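Local atomic coordinates of 1,4-dihydroxy-2-naphthoyl-CoA hydrolase (Escherichia coli, PDB entry 1VH5), a protein that hydrolyses 1,4-dihydroxy-2-naphthoyl-CoA to 1,4-dihydroxy-2-naphthoate and CoA in menaquinone biosynthesis, and also cleaves a wide range of other acyl-CoA thioesters. Residues 7-10 and 11-15; 21-25 and 26-30; 30-34 and 35-39; 53-56 and 57-61. All blocks are in the same frame, centred on the assembly; numbering follows the deposited sequence.

Contact 1: 7-10 and 11-15; sequences RKIT and LEALN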
loop_
_atom_site.group_PDB
_atom_site.type_symbol
_atom_site.label_atom_id
_atom_site.label_comp_id
_atom_site.label_asym_id
_atom_site.label_seq_id
_atom_site.Cartn_x
_atom_site.Cartn_y
_atom_site.Cartn_z
ATOM N N ARG A 7 21.543 9.225 12.067
ATOM C CA ARG A 7 21.840 7.968 12.735
ATOM C C ARG A 7 22.629 7.140 11.772
ATOM O O ARG A 7 22.400 7.176 10.570
ATOM C CB ARG A 7 20.571 7.191 13.086
ATOM C CG ARG A 7 19.552 7.899 13.948
ATOM C CD ARG A 7 18.358 7.036 14.276
ATOM N NE ARG A 7 17.222 7.760 14.829
ATOM C CZ ARG A 7 17.015 7.997 16.112
ATOM N NH1 ARG A 7 15.941 8.662 16.492
ATOM N NH2 ARG A 7 17.871 7.552 17.042
ATOM N N LYS A 8 23.560 6.358 12.305
ATOM C CA LYS A 8 24.284 5.407 11.468
ATOM C C LYS A 8 23.627 4.027 11.583
ATOM O O LYS A 8 23.203 3.603 12.652
ATOM C CB LYS A 8 25.772 5.359 11.862
ATOM C CG LYS A 8 26.666 4.629 10.853
ATOM C CD LYS A 8 27.091 5.544 9.704
ATOM C CE LYS A 8 28.479 6.142 9.917
ATOM N NZ LYS A 8 28.790 7.134 8.852
ATOM N N ILE A 9 23.507 3.353 10.456
ATOM C CA ILE A 9 23.007 1.985 10.424
ATOM C C ILE A 9 23.702 1.219 9.308
ATOM O O ILE A 9 24.028 1.789 8.271
ATOM C CB ILE A 9 21.441 1.979 10.279
ATOM C CG1 ILE A 9 20.854 0.654 10.767
ATOM C CG2 ILE A 9 20.979 2.322 8.849
ATOM C CD1 ILE A 9 19.331 0.713 10.963
ATOM N N THR A 10 23.984 -0.061 9.549
ATOM C CA THR A 10 24.465 -0.936 8.487
ATOM C C THR A 10 23.269 -1.481 7.726
ATOM O O THR A 10 22.148 -1.480 8.250
ATOM C CB THR A 10 25.235 -2.131 9.054
ATOM O OG1 THR A 10 24.435 -2.769 10.063
ATOM C CG2 THR A 10 26.522 -1.672 9.760
ATOM N N LEU A 11 23.522 -1.973 6.514
ATOM C CA LEU A 11 22.500 -2.680 5.745
ATOM C C LEU A 11 21.989 -3.891 6.507
ATOM O O LEU A 11 20.808 -4.192 6.515
ATOM C CB LEU A 11 23.016 -3.093 4.364
ATOM C CG LEU A 11 22.927 -2.071 3.231
ATOM C CD1 LEU A 11 23.478 -2.668 1.943
ATOM C CD2 LEU A 11 21.520 -1.487 3.008
ATOM N N GLU A 12 22.904 -4.584 7.178
ATOM C CA GLU A 12 22.544 -5.709 8.017
ATOM C C GLU A 12 21.491 -5.373 9.081
ATOM O O GLU A 12 20.505 -6.100 9.233
ATOM C CB GLU A 12 23.804 -6.255 8.702
ATOM C CG GLU A 12 24.337 -7.546 8.111
ATOM C CD GLU A 12 25.523 -8.055 8.898
ATOM O OE1 GLU A 12 25.313 -8.591 10.014
ATOM O OE2 GLU A 12 26.664 -7.876 8.416
ATOM N N ALA A 13 21.718 -4.306 9.849
ATOM C CA ALA A 13 20.810 -3.952 10.944
ATOM C C ALA A 13 19.468 -3.423 10.400
ATOM O O ALA A 13 18.412 -3.650 11.002
ATOM C CB ALA A 13 21.472 -2.947 11.919
ATOM N N LEU A 14 19.536 -2.751 9.251
ATOM C CA LEU A 14 18.349 -2.278 8.529
ATOM C C LEU A 14 17.481 -3.486 8.134
ATOM O O LEU A 14 16.285 -3.544 8.419
ATOM C CB LEU A 14 18.788 -1.520 7.277
ATOM C CG LEU A 14 17.934 -0.490 6.563
ATOM C CD1 LEU A 14 17.121 0.276 7.596
ATOM C CD2 LEU A 14 18.798 0.462 5.730
ATOM N N ASN A 15 18.112 -4.484 7.517
ATOM C CA ASN A 15 17.404 -5.678 7.083
ATOM C C ASN A 15 16.897 -6.547 8.224
ATOM O O ASN A 15 15.893 -7.236 8.076
ATOM C CB ASN A 15 18.248 -6.461 6.087
ATOM C CG ASN A 15 18.190 -5.845 4.728
ATOM O OD1 ASN A 15 17.091 -5.516 4.262
ATOM N ND2 ASN A 15 19.329 -5.573 4.114
#

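Contact 2: 21-25 and 26-30; sequences NMVGF and LDIRF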
loop_
_atom_site.group_PDB
_atom_site.type_symbol
_atom_site.label_atom_id
_atom_site.label_comp_id
_atom_site.label_asym_id
_atom_site.label_seq_id
_atom_site.Cartn_x
_atom_site.Cartn_y
_atom_site.Cartn_z
ATOM N N ASN A 21 7.740 -9.512 10.449
ATOM C CA ASN A 21 6.718 -8.494 10.116
ATOM C C ASN A 21 6.571 -8.400 8.610
ATOM O O ASN A 21 7.152 -9.185 7.876
ATOM C CB ASN A 21 6.973 -7.143 10.830
ATOM C CG ASN A 21 8.318 -6.571 10.548
ATOM O OD1 ASN A 21 8.570 -6.026 9.470
ATOM N ND2 ASN A 21 9.214 -6.688 11.524
ATOM N N MET A 22 5.812 -7.416 8.134
ATOM C CA MET A 22 5.442 -7.409 6.724
ATOM C C MET A 22 6.660 -7.298 5.798
ATOM O O MET A 22 6.680 -7.898 4.726
ATOM C CB MET A 22 4.447 -6.279 6.431
ATOM C CG MET A 22 3.848 -6.341 4.995
ATOM S SD MET A 22 2.523 -5.139 4.824
ATOM C CE MET A 22 1.507 -6.006 3.632
ATOM N N VAL A 23 7.639 -6.493 6.190
ATOM C CA VAL A 23 8.819 -6.308 5.359
ATOM C C VAL A 23 9.493 -7.690 5.115
ATOM O O VAL A 23 9.830 -8.026 3.985
ATOM C CB VAL A 23 9.811 -5.280 5.967
ATOM C CG1 VAL A 23 11.183 -5.485 5.411
ATOM C CG2 VAL A 23 9.369 -3.830 5.613
ATOM N N GLY A 24 9.638 -8.470 6.182
ATOM C CA GLY A 24 10.208 -9.808 6.093
ATOM C C GLY A 24 9.329 -10.739 5.282
ATOM O O GLY A 24 9.821 -11.468 4.413
ATOM N N PHE A 25 8.034 -10.703 5.553
ATOM C CA PHE A 25 7.057 -11.547 4.845
ATOM C C PHE A 25 7.124 -11.355 3.337
ATOM O O PHE A 25 7.023 -12.317 2.589
ATOM C CB PHE A 25 5.645 -11.260 5.369
ATOM C CG PHE A 25 4.562 -12.188 4.828
ATOM C CD1 PHE A 25 4.511 -13.526 5.215
ATOM C CD2 PHE A 25 3.564 -11.704 3.981
ATOM C CE1 PHE A 25 3.517 -14.378 4.752
ATOM C CE2 PHE A 25 2.558 -12.561 3.502
ATOM C CZ PHE A 25 2.546 -13.902 3.895
ATOM N N LEU A 26 7.272 -10.104 2.892
ATOM C CA LEU A 26 7.302 -9.827 1.466
ATOM C C LEU A 26 8.700 -9.873 0.836
ATOM O O LEU A 26 8.850 -9.592 -0.366
ATOM C CB LEU A 26 6.641 -8.471 1.158
ATOM C CG LEU A 26 5.183 -8.311 1.561
ATOM C CD1 LEU A 26 4.702 -6.910 1.102
ATOM C CD2 LEU A 26 4.298 -9.377 0.913
ATOM N N ASP A 27 9.721 -10.167 1.652
ATOM C CA ASP A 27 11.118 -10.190 1.177
ATOM C C ASP A 27 11.570 -8.852 0.628
ATOM O O ASP A 27 12.282 -8.795 -0.362
ATOM C CB ASP A 27 11.319 -11.296 0.115
ATOM C CG ASP A 27 12.784 -11.584 -0.200
ATOM O OD1 ASP A 27 13.070 -11.859 -1.396
ATOM O OD2 ASP A 27 13.679 -11.556 0.676
ATOM N N ILE A 28 11.129 -7.783 1.277
ATOM C CA ILE A 28 11.713 -6.486 0.984
ATOM C C ILE A 28 13.143 -6.460 1.558
ATOM O O ILE A 28 13.337 -6.798 2.743
ATOM C CB ILE A 28 10.798 -5.380 1.556
ATOM C CG1 ILE A 28 9.505 -5.330 0.724
ATOM C CG2 ILE A 28 11.484 -4.019 1.497
ATOM C CD1 ILE A 28 8.340 -4.520 1.383
ATOM N N ARG A 29 14.112 -6.058 0.728
ATOM C CA ARG A 29 15.521 -6.084 1.109
ATOM C C ARG A 29 16.100 -4.696 0.854
ATOM O O ARG A 29 16.128 -4.223 -0.286
ATOM C CB ARG A 29 16.303 -7.081 0.234
ATOM C CG ARG A 29 15.741 -8.475 0.074
ATOM C CD ARG A 29 16.762 -9.483 -0.453
ATOM N NE ARG A 29 16.160 -10.773 -0.784
ATOM C CZ ARG A 29 16.371 -11.465 -1.903
ATOM N NH1 ARG A 29 15.759 -12.632 -2.082
ATOM N NH2 ARG A 29 17.173 -10.990 -2.847
ATOM N N PHE A 30 16.625 -4.069 1.904
ATOM C CA PHE A 30 17.425 -2.849 1.703
ATOM C C PHE A 30 18.760 -3.187 1.021
ATOM O O PHE A 30 19.431 -4.141 1.411
ATOM C CB PHE A 30 17.631 -2.114 3.046
ATOM C CG PHE A 30 16.363 -1.504 3.546
ATOM C CD1 PHE A 30 15.440 -2.240 4.298
ATOM C CD2 PHE A 30 16.042 -0.215 3.202
ATOM C CE1 PHE A 30 14.222 -1.677 4.707
ATOM C CE2 PHE A 30 14.823 0.345 3.571
ATOM C CZ PHE A 30 13.940 -0.358 4.351
#

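Contact 3: 30-34 and 35-39; sequences FEHIG and DDTLE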
loop_
_atom_site.group_PDB
_atom_site.type_symbol
_atom_site.label_atom_id
_atom_site.label_comp_id
_atom_site.label_asym_id
_atom_site.label_seq_id
_atom_site.Cartn_x
_atom_site.Cartn_y
_atom_site.Cartn_z
ATOM N N PHE A 30 16.625 -4.069 1.904
ATOM C CA PHE A 30 17.425 -2.849 1.703
ATOM C C PHE A 30 18.760 -3.187 1.021
ATOM O O PHE A 30 19.431 -4.141 1.411
ATOM C CB PHE A 30 17.631 -2.114 3.046
ATOM C CG PHE A 30 16.363 -1.504 3.546
ATOM C CD1 PHE A 30 15.440 -2.240 4.298
ATOM C CD2 PHE A 30 16.042 -0.215 3.202
ATOM C CE1 PHE A 30 14.222 -1.677 4.707
ATOM C CE2 PHE A 30 14.823 0.345 3.571
ATOM C CZ PHE A 30 13.940 -0.358 4.351
ATOM N N GLU A 31 19.102 -2.426 -0.001
ATOM C CA GLU A 31 20.247 -2.711 -0.868
ATOM C C GLU A 31 21.311 -1.638 -0.844
ATOM O O GLU A 31 22.469 -1.905 -1.208
ATOM C CB GLU A 31 19.788 -2.795 -2.314
ATOM C CG GLU A 31 18.664 -3.761 -2.589
ATOM C CD GLU A 31 19.137 -5.055 -3.199
ATOM O OE1 GLU A 31 20.348 -5.180 -3.460
ATOM O OE2 GLU A 31 18.299 -5.932 -3.432
ATOM N N HIS A 32 20.949 -0.389 -0.552
ATOM C CA HIS A 32 21.911 0.691 -0.668
ATOM C C HIS A 32 21.532 1.844 0.236
ATOM O O HIS A 32 20.370 2.281 0.227
ATOM C CB HIS A 32 22.003 1.143 -2.132
ATOM C CG HIS A 32 22.849 2.356 -2.343
ATOM N ND1 HIS A 32 24.224 2.305 -2.297
ATOM C CD2 HIS A 32 22.529 3.640 -2.631
ATOM C CE1 HIS A 32 24.711 3.515 -2.524
ATOM N NE2 HIS A 32 23.702 4.338 -2.736
ATOM N N ILE A 33 22.478 2.303 1.049
ATOM C CA ILE A 33 22.348 3.553 1.804
ATOM C C ILE A 33 23.365 4.541 1.265
ATOM O O ILE A 33 24.587 4.435 1.544
ATOM C CB ILE A 33 22.619 3.357 3.310
ATOM C CG1 ILE A 33 21.844 2.166 3.887
ATOM C CG2 ILE A 33 22.269 4.641 4.071
ATOM C CD1 ILE A 33 22.288 1.822 5.318
ATOM N N GLY A 34 22.908 5.499 0.500
ATOM C CA GLY A 34 23.779 6.567 0.049
ATOM C C GLY A 34 23.795 7.717 1.026
ATOM O O GLY A 34 23.137 7.674 2.049
ATOM N N ASP A 35 24.546 8.763 0.715
ATOM C CA ASP A 35 24.551 9.934 1.587
ATOM C C ASP A 35 23.167 10.555 1.725
ATOM O O ASP A 35 22.831 11.120 2.775
ATOM C CB ASP A 35 25.520 10.979 1.042
ATOM C CG ASP A 35 26.959 10.660 1.359
ATOM O OD1 ASP A 35 27.830 11.397 0.859
ATOM O OD2 ASP A 35 27.285 9.723 2.093
ATOM N N ASP A 36 22.382 10.459 0.657
ATOM C CA ASP A 36 21.100 11.169 0.638
ATOM C C ASP A 36 19.985 10.383 -0.035
ATOM O O ASP A 36 18.992 10.994 -0.447
ATOM C CB ASP A 36 21.263 12.595 0.020
ATOM C CG ASP A 36 21.802 12.569 -1.396
ATOM O OD1 ASP A 36 22.292 13.616 -1.904
ATOM O OD2 ASP A 36 21.778 11.558 -2.104
ATOM N N THR A 37 20.170 9.068 -0.164
ATOM C CA THR A 37 19.151 8.206 -0.761
ATOM C C THR A 37 19.150 6.875 -0.061
ATOM O O THR A 37 20.142 6.467 0.530
ATOM C CB THR A 37 19.329 7.980 -2.263
ATOM O OG1 THR A 37 20.593 7.368 -2.515
ATOM C CG2 THR A 37 19.378 9.296 -3.044
ATOM N N LEU A 38 18.010 6.188 -0.125
ATOM C CA LEU A 38 17.901 4.837 0.427
ATOM C C LEU A 38 17.208 3.944 -0.604
ATOM O O LEU A 38 16.185 4.342 -1.164
ATOM C CB LEU A 38 17.178 4.883 1.768
ATOM C CG LEU A 38 17.088 3.615 2.602
ATOM C CD1 LEU A 38 18.473 3.068 3.004
ATOM C CD2 LEU A 38 16.222 3.872 3.817
ATOM N N GLU A 39 17.760 2.762 -0.912
ATOM C CA GLU A 39 17.137 1.868 -1.895
ATOM C C GLU A 39 16.843 0.508 -1.289
ATOM O O GLU A 39 17.621 -0.036 -0.488
ATOM C CB GLU A 39 18.025 1.623 -3.127
ATOM C CG GLU A 39 18.560 2.883 -3.767
ATOM C CD GLU A 39 19.467 2.626 -4.960
ATOM O OE1 GLU A 39 19.728 1.440 -5.292
ATOM O OE2 GLU A 39 19.906 3.630 -5.573
#

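Contact 4: 53-56 and 57-61; sequences GLLH and GGASV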
loop_
_atom_site.group_PDB
_atom_site.type_symbol
_atom_site.label_atom_id
_atom_site.label_comp_id
_atom_site.label_asym_id
_atom_site.label_seq_id
_atom_site.Cartn_x
_atom_site.Cartn_y
_atom_site.Cartn_z
ATOM N N GLY A 53 -1.715 -11.575 -12.098
ATOM C CA GLY A 53 -0.304 -11.887 -12.274
ATOM C C GLY A 53 0.636 -10.694 -12.371
ATOM O O GLY A 53 1.803 -10.863 -12.659
ATOM N N LEU A 54 0.118 -9.492 -12.152
ATOM C CA LEU A 54 0.955 -8.305 -12.136
ATOM C C LEU A 54 1.211 -7.858 -10.708
ATOM O O LEU A 54 0.442 -8.171 -9.805
ATOM C CB LEU A 54 0.301 -7.155 -12.881
ATOM C CG LEU A 54 -0.191 -7.429 -14.305
ATOM C CD1 LEU A 54 -0.854 -6.216 -14.953
ATOM C CD2 LEU A 54 0.948 -7.893 -15.171
ATOM N N LEU A 55 2.277 -7.085 -10.513
ATOM C CA LEU A 55 2.527 -6.496 -9.211
ATOM C C LEU A 55 1.330 -5.715 -8.717
ATOM O O LEU A 55 0.785 -4.872 -9.454
ATOM C CB LEU A 55 3.722 -5.553 -9.329
ATOM C CG LEU A 55 4.132 -4.822 -8.047
ATOM C CD1 LEU A 55 4.549 -5.721 -6.907
ATOM C CD2 LEU A 55 5.252 -3.824 -8.505
ATOM N N HIS A 56 0.927 -5.977 -7.485
ATOM C CA HIS A 56 -0.210 -5.314 -6.870
ATOM C C HIS A 56 0.199 -3.867 -6.577
ATOM O O HIS A 56 1.240 -3.622 -5.973
ATOM C CB HIS A 56 -0.520 -6.046 -5.572
ATOM C CG HIS A 56 -1.882 -5.750 -5.013
ATOM N ND1 HIS A 56 -2.249 -4.508 -4.525
ATOM C CD2 HIS A 56 -2.910 -6.588 -4.726
ATOM C CE1 HIS A 56 -3.479 -4.580 -4.036
ATOM N NE2 HIS A 56 -3.908 -5.831 -4.156
ATOM N N GLY A 57 -0.654 -2.899 -6.915
ATOM C CA GLY A 57 -0.378 -1.481 -6.645
ATOM C C GLY A 57 -0.163 -1.236 -5.155
ATOM O O GLY A 57 0.664 -0.393 -4.755
ATOM N N GLY A 58 -0.892 -1.982 -4.310
ATOM C CA GLY A 58 -0.647 -1.885 -2.884
ATOM C C GLY A 58 0.722 -2.355 -2.434
ATOM O O GLY A 58 1.268 -1.814 -1.460
ATOM N N ALA A 59 1.259 -3.375 -3.097
ATOM C CA ALA A 59 2.606 -3.828 -2.762
ATOM C C ALA A 59 3.663 -2.761 -3.055
ATOM O O ALA A 59 4.561 -2.548 -2.265
ATOM C CB ALA A 59 2.935 -5.116 -3.529
ATOM N N SER A 60 3.477 -2.025 -4.146
ATOM C CA SER A 60 4.356 -0.893 -4.455
ATOM C C SER A 60 4.315 0.112 -3.315
ATOM O O SER A 60 5.332 0.660 -2.924
ATOM C CB SER A 60 3.955 -0.208 -5.725
ATOM O OG SER A 60 4.151 -1.045 -6.847
ATOM N N VAL A 61 3.127 0.364 -2.782
ATOM C CA VAL A 61 2.974 1.321 -1.673
ATOM C C VAL A 61 3.562 0.755 -0.385
ATOM O O VAL A 61 4.174 1.484 0.398
ATOM C CB VAL A 61 1.505 1.782 -1.526
ATOM C CG1 VAL A 61 1.393 2.760 -0.344
ATOM C CG2 VAL A 61 1.027 2.457 -2.822
#

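Contact 1: 7-10 and 11-15
Thr10 caps the N-terminus of the helix that starts at Leu11, and Ile9 and Leu14 form the hydrophobic staple that accompanies this N-cap. The Thr10 hydroxyl accepts from a backbone amide: Ala13 N donates to Thr10 OG1 at 3.1 Å with an N-H...O angle of 158°. A chi1 of 52° sets OG1 between the backbone N and the carbonyl carbon of Thr10, which turns it back over the open end of the helix. The carbonyl of the same residue takes the next amide, with Leu14 N 3.1 Å from Thr10 O. One residue thus engages two amides of the first turn, one through its side chain and one through its backbone.

The tighter side is apolar. Ile9 CD1 reaches Leu14 CD1 at 4.1 Å to close the staple, and Leu14 is buried. Ile9 CG1 lies 3.8 Å from the CB methyl of Ala13, itself an exposed residue. Thr10 and Glu12 are exposed to solvent, and the Glu12 carboxylate leads away from the cap.

Ile9, Leu11 and Leu14 all rest on Ile33 of strand 29-33. Ile9 also meets Leu74 and Leu14 meets Val70, both on helix 57-74, so the capped turn bridges the edge of the sheet and the long helix.

Contact 2: 21-25 and 26-30
The backbone of Met22 to Ile28 closes helix 22-25 with a Schellman motif: Asp27 takes positive phi (60°), Ile28 N donates to Val23 O at 3.0 Å, and Asp27 N donates to Gly24 O at 3.1 Å. The Asp27 amide sits above the carbonyl plane of Gly24. One step earlier, Leu26 N keeps a helical bond to Met22 O at 2.9 Å.

Val23 and Ile28 meet across the turn at about a right angle, Val23 CG1 lying 3.9 Å from Ile28 CB. With chi1 at 159°, Val23 CG1 is anti to its own N and faces Ile28. Met22 and Leu26 lie side by side and point the same way, with Met22 CG 4.0 Å from Leu26 CD1. The other methyl of Leu26, CD2, is 3.9 Å from Phe25 CD2 and meets that ring obliquely. Leu26 also packs on Met22 of the second subunit.

Asp27, in the turn, forms a salt bridge with Arg99, which probably favours its ionised form. Across the contact itself, the amides of Leu26, Asp27 and Ile28 satisfy the last helical carbonyls, those of Met22, Gly24 and Val23, while apolar side chains pack around the turn. The helix end thus needs no polar side chain to close it.

Contact 3: 30-34 and 35-39
A beta hairpin joins strand 29-33 to strand 38-43, and a classic beta bulge is built into its pairing: Glu31 and His32 both face Glu39. Glu31 N gives the stronger bond to Glu39 O, 2.9 Å and nearly straight at 176°. His32 N reaches the same oxygen at 3.3 Å, a weak bond. In return, Glu39 N donates to His32 O at 2.9 Å in the carbonyl plane. Nearer the turn, Gly34 N donates to Thr37 O at 2.9 Å.

Ile33 and Leu38 lie on one face of the hairpin. Leu38 sits between two apolar side chains. Its CD1 lies 3.6 Å from Ile33 CG1, the two side chains alongside each other, and its CD2 lies 3.8 Å from Phe30 CE2, crossing the ring obliquely. Leu38 has CG anti to its own N (chi1 -173°), with the two methyls split between these neighbours. Phe30 and Leu38 also rest on Val70 of helix 57-74, and on Leu14 of helix 11-16.

His32 and Glu39 lie on the opposite face. The Glu39 carboxylate crosses His32 with the planes 56° apart, and Glu39 OE1 is 3.9 Å from His32 CB. Glu39 OE1 forms a salt bridge with Arg101, and Glu31 OE2 bonds to Thr41. A bulged hairpin with one face against a long helix suits the hotdog fold of this family, in which an antiparallel sheet wraps around a central helix.

Contact 4: 53-56 and 57-61
This is the buried N-cap of helix 57-74, the central helix of the hotdog fold, where the loop from strand 38-43 enters it. His56 is the capping residue. Its imidazole turns back over the first turn, with CG anti to the backbone N (chi1 -163°), and ND1 accepts from Gly58 N at 2.9 Å. The amide lies in the ring plane, only 4° out of it, although the N-H...N angle of 142° is bent. On the other nitrogen, NE2 is hydrogen-bonded to Ser66 OG of the second subunit. The ring is thus fixed from both nitrogens, one within the chain and one across the dimer.

The His56 carbonyl faces the same helix end. Its oxygen receives two weak bonds, from Ala59 N and, at 3.3 Å, from Ser60 N. Gly57 and Gly58 bring only backbone to the turn. Gly57 also lies next to the side chain of His91, a substrate-binding residue, so this helix start borders the substrate site.

Leu55, one residue before the cap, lays its side chain back along the first turn and reaches both Ala59 and Ser60. It also packs on Met42 of strand 38-43, as does Ala59. Leu55 CD1 lies 3.8 Å from Ala59 CB, while Leu55 CD2 is 3.4 Å from Ser60 OG.

Overall arrangement
Contacts 1, 2 and 3 follow one another along the N-terminal part of the chain. Contacts 2 and 3 share Phe30, with centres about 16 Å apart. Contact 1 touches both, since Asn15 OD1 lies 2.8 Å from Phe30 N, a probable hydrogen bond, and Leu14 packs on the Phe30 ring. Contact 4 is far from contact 1, with centres about 26 Å apart, on the opposite side of the chain's centre. It comes closer to contact 2, about 5 Å between nearest atoms, and both touch the second subunit. The side chain of Glu65, the inferred nucleophile or proton acceptor, is about 9 Å from that of Val23 in contact 2 and about 10 Å from Gly58 in contact 4.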